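Local coordinates for 2L protein (Yaba-like disease virus, PDB 3IT8) that binds tumor necrosis factor alpha and is a poxvirus relative of MHC class I molecules, at residues Y17-D23 against Y64-Y70. Sequence-based numbering, arbitrary orientation.
Sequences YDGVFYD and YNFNFWY. With NAG (2-acetamido-2-deoxy-beta-D-glucopyranose), chain M.
This is helix-on-sheet packing in an MHC class I-like platform, where helix 61-82 lies over an antiparallel sheet. Strand 18-23 is extended. The N-to-C directions of the short segments 18-23 and 64-70 are 146° apart, roughly antiparallel, and their axes come within 9.3 Å. The CA atoms of Gly19 and Tyr70 are 6.2 Å apart, and those of Phe21 and Phe66 are 7.5 Å apart. Tyr64 (phi/psi 56/35) and Asn65 (51/36) have left-handed backbone angles. The helix is kinked where N of Asn67 and Phe68 lacks a bond to the turn before. Residues 66-70 have ordinary helical angles, with Trp69 N hydrogen-bonded to Asn65 O (3.1 Å) and Tyr70 N to Phe66 O (2.7 Å).

Phe21 and Asp23 point toward the helix; Asp18, Val20 and Tyr22 point away. Phe66 (chi1 t) meets the strand with its ring edge, CD1 lying 3.7 Å from Phe21 CB. The Phe21 ring (t) takes a CH-pi contact from Tyr64 CB, 4.2 Å from the ring centroid. Tyr70 CD1 is 3.8 Å from Gly19 CA, a position where a beta carbon would clash.

Asp23 OD2 is hydrogen-bonded mainly to Tyr170 OH of helix 148-174. It also accepts from Tyr64 OH at 2.9 Å, though its modelled place is less sure. Tyr64 OH is also hydrogen-bonded to Thr31. On the other face, Asp18 OD1 is hydrogen-bonded to His37, and Tyr22 lies beside the glycan. Tyr70 (chi1 t) stacks on Tyr35, and its OH donates to Tyr17 O at 2.6 Å.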
ATOM      1  N   TYR D  17     -46.122 -33.237  10.518  1.00 61.26           N
ATOM      2  CA  TYR D  17     -44.752 -33.219  10.060  1.00 61.26           C
ATOM      3  C   TYR D  17     -43.913 -32.863  11.264  1.00 61.26           C
ATOM      4  O   TYR D  17     -44.102 -31.807  11.874  1.00 61.26           O
ATOM      5  CB  TYR D  17     -44.556 -32.149   8.994  1.00 67.13           C
ATOM      6  CG  TYR D  17     -45.212 -32.439   7.676  1.00 67.13           C
ATOM      7  CD1 TYR D  17     -46.580 -32.268   7.497  1.00 67.13           C
ATOM      8  CD2 TYR D  17     -44.456 -32.892   6.602  1.00 67.13           C
ATOM      9  CE1 TYR D  17     -47.176 -32.545   6.274  1.00 67.13           C
ATOM     10  CE2 TYR D  17     -45.038 -33.172   5.378  1.00 67.13           C
ATOM     11  CZ  TYR D  17     -46.396 -32.999   5.219  1.00 67.13           C
ATOM     12  OH  TYR D  17     -46.975 -33.297   4.013  1.00 67.13           O
ATOM     13  N   ASP D  18     -42.987 -33.742  11.618  1.00 38.95           N
ATOM     14  CA  ASP D  18     -42.110 -33.466  12.749  1.00 38.95           C
ATOM     15  C   ASP D  18     -40.901 -32.665  12.323  1.00 38.95           C
ATOM     16  O   ASP D  18     -40.491 -32.718  11.174  1.00 38.95           O
ATOM     17  CB  ASP D  18     -41.641 -34.746  13.422  1.00 92.46           C
ATOM     18  CG  ASP D  18     -42.539 -35.154  14.564  1.00 92.46           C
ATOM     19  OD1 ASP D  18     -43.020 -34.251  15.288  1.00 92.46           O
ATOM     20  OD2 ASP D  18     -42.752 -36.372  14.745  1.00 92.46           O
ATOM     21  N   GLY D  19     -40.331 -31.914  13.255  1.00 42.06           N
ATOM     22  CA  GLY D  19     -39.173 -31.113  12.928  1.00 42.06           C
ATOM     23  C   GLY D  19     -38.129 -31.144  14.028  1.00 42.06           C
ATOM     24  O   GLY D  19     -38.433 -31.051  15.210  1.00 42.06           O
ATOM     25  N   VAL D  20     -36.878 -31.300  13.635  1.00 41.53           N
ATOM     26  CA  VAL D  20     -35.780 -31.302  14.586  1.00 41.53           C
ATOM     27  C   VAL D  20     -34.620 -30.549  14.004  1.00 41.53           C
ATOM     28  O   VAL D  20     -34.479 -30.405  12.782  1.00 41.53           O
ATOM     29  CB  VAL D  20     -35.246 -32.706  14.911  1.00 60.80           C
ATOM     30  CG1 VAL D  20     -36.091 -33.343  15.978  1.00 52.81           C
ATOM     31  CG2 VAL D  20     -35.218 -33.554  13.654  1.00 52.81           C
ATOM     32  N   PHE D  21     -33.780 -30.079  14.906  1.00 30.02           N
ATOM     33  CA  PHE D  21     -32.588 -29.355  14.539  1.00 30.02           C
ATOM     34  C   PHE D  21     -31.458 -29.783  15.459  1.00 30.02           C
ATOM     35  O   PHE D  21     -31.643 -29.914  16.665  1.00 30.02           O
ATOM     36  CB  PHE D  21     -32.796 -27.862  14.688  1.00 55.17           C
ATOM     37  CG  PHE D  21     -31.525 -27.098  14.611  1.00 36.99           C
ATOM     38  CD1 PHE D  21     -30.916 -26.870  13.380  1.00 36.99           C
ATOM     39  CD2 PHE D  21     -30.883 -26.674  15.776  1.00 36.99           C
ATOM     40  CE1 PHE D  21     -29.683 -26.235  13.310  1.00 36.99           C
ATOM     41  CE2 PHE D  21     -29.655 -26.038  15.720  1.00 36.99           C
ATOM     42  CZ  PHE D  21     -29.049 -25.818  14.485  1.00 36.99           C
ATOM     43  N   TYR D  22     -30.284 -30.006  14.885  1.00 54.14           N
ATOM     44  CA  TYR D  22     -29.129 -30.393  15.678  1.00 54.14           C
ATOM     45  C   TYR D  22     -27.958 -29.497  15.345  1.00 54.14           C
ATOM     46  O   TYR D  22     -27.706 -29.192  14.185  1.00 54.14           O
ATOM     47  CB  TYR D  22     -28.718 -31.849  15.415  1.00 60.78           C
ATOM     48  CG  TYR D  22     -29.709 -32.886  15.886  1.00 46.82           C
ATOM     49  CD1 TYR D  22     -30.523 -33.561  14.975  1.00 46.82           C
ATOM     50  CD2 TYR D  22     -29.842 -33.189  17.244  1.00 46.82           C
ATOM     51  CE1 TYR D  22     -31.444 -34.514  15.401  1.00 46.82           C
ATOM     52  CE2 TYR D  22     -30.765 -34.138  17.682  1.00 46.82           C
ATOM     53  CZ  TYR D  22     -31.559 -34.800  16.754  1.00 46.82           C
ATOM     54  OH  TYR D  22     -32.451 -35.767  17.169  1.00 46.82           O
ATOM     55  N   ASP D  23     -27.253 -29.069  16.386  1.00 52.01           N
ATOM     56  CA  ASP D  23     -26.061 -28.240  16.260  1.00 52.01           C
ATOM     57  C   ASP D  23     -24.912 -29.097  16.812  1.00 52.01           C
ATOM     58  O   ASP D  23     -24.877 -29.411  18.003  1.00 52.01           O
ATOM     59  CB  ASP D  23     -26.212 -26.981  17.104  1.00 74.36           C
ATOM     60  CG  ASP D  23     -25.052 -26.022  16.931  1.00 62.57           C
ATOM     61  OD1 ASP D  23     -23.925 -26.485  16.685  1.00 62.57           O
ATOM     62  OD2 ASP D  23     -25.256 -24.798  17.059  1.00 62.57           O
ATOM     63  N   TYR D  64     -31.770 -20.419  16.041  1.00 32.82           N
ATOM     64  CA  TYR D  64     -31.303 -20.824  14.718  1.00 32.82           C
ATOM     65  C   TYR D  64     -32.342 -20.675  13.615  1.00 32.82           C
ATOM     66  O   TYR D  64     -32.364 -21.478  12.675  1.00 32.82           O
ATOM     67  CB  TYR D  64     -30.827 -22.283  14.751  1.00 60.90           C
ATOM     68  CG  TYR D  64     -29.812 -22.579  15.836  1.00 39.65           C
ATOM     69  CD1 TYR D  64     -30.172 -22.555  17.182  1.00 39.65           C
ATOM     70  CD2 TYR D  64     -28.481 -22.866  15.514  1.00 39.65           C
ATOM     71  CE1 TYR D  64     -29.247 -22.803  18.179  1.00 39.65           C
ATOM     72  CE2 TYR D  64     -27.543 -23.118  16.500  1.00 39.65           C
ATOM     73  CZ  TYR D  64     -27.932 -23.087  17.835  1.00 39.65           C
ATOM     74  OH  TYR D  64     -27.003 -23.348  18.822  1.00 39.65           O
ATOM     75  N   ASN D  65     -33.181 -19.644  13.715  1.00 38.69           N
ATOM     76  CA  ASN D  65     -34.230 -19.414  12.728  1.00 38.69           C
ATOM     77  C   ASN D  65     -35.026 -20.699  12.524  1.00 38.69           C
ATOM     78  O   ASN D  65     -35.448 -20.989  11.403  1.00 38.69           O
ATOM     79  CB  ASN D  65     -33.620 -18.993  11.397  1.00 49.43           C
ATOM     80  CG  ASN D  65     -32.848 -17.700  11.492  1.00 44.16           C
ATOM     81  OD1 ASN D  65     -31.695 -17.634  11.093  1.00 44.16           O
ATOM     82  ND2 ASN D  65     -33.483 -16.659  12.011  1.00 44.16           N
ATOM     83  N   PHE D  66     -35.227 -21.468  13.599  1.00 36.90           N
ATOM     84  CA  PHE D  66     -35.953 -22.733  13.504  1.00 36.90           C
ATOM     85  C   PHE D  66     -37.377 -22.636  12.960  1.00 36.90           C
ATOM     86  O   PHE D  66     -37.739 -23.362  12.035  1.00 36.90           O
ATOM     87  CB  PHE D  66     -36.011 -23.442  14.850  1.00 38.86           C
ATOM     88  CG  PHE D  66     -36.640 -24.786  14.774  1.00 35.38           C
ATOM     89  CD1 PHE D  66     -35.907 -25.887  14.373  1.00 35.38           C
ATOM     90  CD2 PHE D  66     -37.986 -24.949  15.043  1.00 35.38           C
ATOM     91  CE1 PHE D  66     -36.508 -27.140  14.237  1.00 35.38           C
ATOM     92  CE2 PHE D  66     -38.598 -26.199  14.909  1.00 35.38           C
ATOM     93  CZ  PHE D  66     -37.857 -27.294  14.506  1.00 35.38           C
ATOM     94  N   ASN D  67     -38.189 -21.758  13.535  1.00 41.54           N
ATOM     95  CA  ASN D  67     -39.558 -21.624  13.070  1.00 41.54           C
ATOM     96  C   ASN D  67     -39.552 -21.323  11.586  1.00 41.54           C
ATOM     97  O   ASN D  67     -40.338 -21.902  10.841  1.00 41.54           O
ATOM     98  CB  ASN D  67     -40.287 -20.517  13.830  1.00 49.38           C
ATOM     99  CG  ASN D  67     -40.284 -20.743  15.326  1.00 41.01           C
ATOM    100  OD1 ASN D  67     -40.326 -21.874  15.787  1.00 41.01           O
ATOM    101  ND2 ASN D  67     -40.247 -19.666  16.093  1.00 41.01           N
ATOM    102  N   PHE D  68     -38.659 -20.434  11.147  1.00 41.62           N
ATOM    103  CA  PHE D  68     -38.585 -20.086   9.729  1.00 41.62           C
ATOM    104  C   PHE D  68     -38.331 -21.318   8.872  1.00 41.62           C
ATOM    105  O   PHE D  68     -39.088 -21.610   7.946  1.00 41.62           O
ATOM    106  CB  PHE D  68     -37.482 -19.074   9.472  1.00 46.65           C
ATOM    107  CG  PHE D  68     -37.145 -18.917   8.018  1.00 39.63           C
ATOM    108  CD1 PHE D  68     -37.876 -18.056   7.212  1.00 39.63           C
ATOM    109  CD2 PHE D  68     -36.105 -19.663   7.442  1.00 39.63           C
ATOM    110  CE1 PHE D  68     -37.593 -17.927   5.857  1.00 39.63           C
ATOM    111  CE2 PHE D  68     -35.812 -19.546   6.083  1.00 39.63           C
ATOM    112  CZ  PHE D  68     -36.562 -18.671   5.286  1.00 39.63           C
ATOM    113  N   TRP D  69     -37.263 -22.043   9.185  1.00 39.36           N
ATOM    114  CA  TRP D  69     -36.914 -23.229   8.423  1.00 39.36           C
ATOM    115  C   TRP D  69     -37.945 -24.349   8.516  1.00 39.36           C
ATOM    116  O   TRP D  69     -38.332 -24.943   7.507  1.00 39.36           O
ATOM    117  CB  TRP D  69     -35.539 -23.741   8.856  1.00 40.28           C
ATOM    118  CG  TRP D  69     -34.417 -22.865   8.383  1.00 33.43           C
ATOM    119  CD1 TRP D  69     -33.543 -22.147   9.156  1.00 33.43           C
ATOM    120  CD2 TRP D  69     -34.076 -22.575   7.017  1.00 33.43           C
ATOM    121  NE1 TRP D  69     -32.684 -21.428   8.360  1.00 33.43           N
ATOM    122  CE2 TRP D  69     -32.985 -21.671   7.043  1.00 33.43           C
ATOM    123  CE3 TRP D  69     -34.588 -22.991   5.773  1.00 33.43           C
ATOM    124  CZ2 TRP D  69     -32.392 -21.173   5.864  1.00 33.43           C
ATOM    125  CZ3 TRP D  69     -33.999 -22.496   4.605  1.00 33.43           C
ATOM    126  CH2 TRP D  69     -32.912 -21.597   4.664  1.00 33.43           C
ATOM    127  N   TYR D  70     -38.396 -24.650   9.722  1.00 44.34           N
ATOM    128  CA  TYR D  70     -39.383 -25.705   9.872  1.00 44.34           C
ATOM    129  C   TYR D  70     -40.546 -25.466   8.917  1.00 44.34           C
ATOM    130  O   TYR D  70     -40.928 -26.331   8.131  1.00 44.34           O
ATOM    131  CB  TYR D  70     -39.923 -25.746  11.296  1.00 46.92           C
ATOM    132  CG  TYR D  70     -41.099 -26.671  11.412  1.00 45.49           C
ATOM    133  CD1 TYR D  70     -40.916 -28.052  11.469  1.00 45.49           C
ATOM    134  CD2 TYR D  70     -42.401 -26.176  11.377  1.00 45.49           C
ATOM    135  CE1 TYR D  70     -41.996 -28.919  11.486  1.00 45.49           C
ATOM    136  CE2 TYR D  70     -43.492 -27.022  11.386  1.00 45.49           C
ATOM    137  CZ  TYR D  70     -43.282 -28.402  11.439  1.00 45.49           C
ATOM    138  OH  TYR D  70     -44.344 -29.278  11.430  1.00 45.49           O
TER
HETATM  139  C1  NAG M 325     -29.954 -35.152  10.340  1.00 57.66           C
HETATM  140  C2  NAG M 325     -29.058 -36.328   9.945  1.00 57.66           C
HETATM  141  C3  NAG M 325     -29.931 -37.549   9.586  1.00 57.66           C
HETATM  142  C4  NAG M 325     -30.841 -37.903  10.773  1.00 57.66           C
HETATM  143  C5  NAG M 325     -31.671 -36.651  11.101  1.00 57.66           C
HETATM  144  C6  NAG M 325     -32.627 -36.848  12.265  1.00 57.66           C
HETATM  145  C7  NAG M 325     -26.950 -35.612   9.011  1.00 57.66           C
HETATM  146  C8  NAG M 325     -26.047 -35.612   7.795  1.00 57.66           C
HETATM  147  N2  NAG M 325     -28.227 -35.940   8.821  1.00 57.66           N
HETATM  148  O3  NAG M 325     -29.117 -38.663   9.251  1.00 57.66           O
HETATM  149  O4  NAG M 325     -31.683 -39.026  10.461  1.00 57.66           O
HETATM  150  O5  NAG M 325     -30.792 -35.541  11.435  1.00 57.66           O
HETATM  151  O6  NAG M 325     -31.951 -36.778  13.512  1.00 57.66           O
HETATM  152  O7  NAG M 325     -26.490 -35.316  10.109  1.00 57.66           O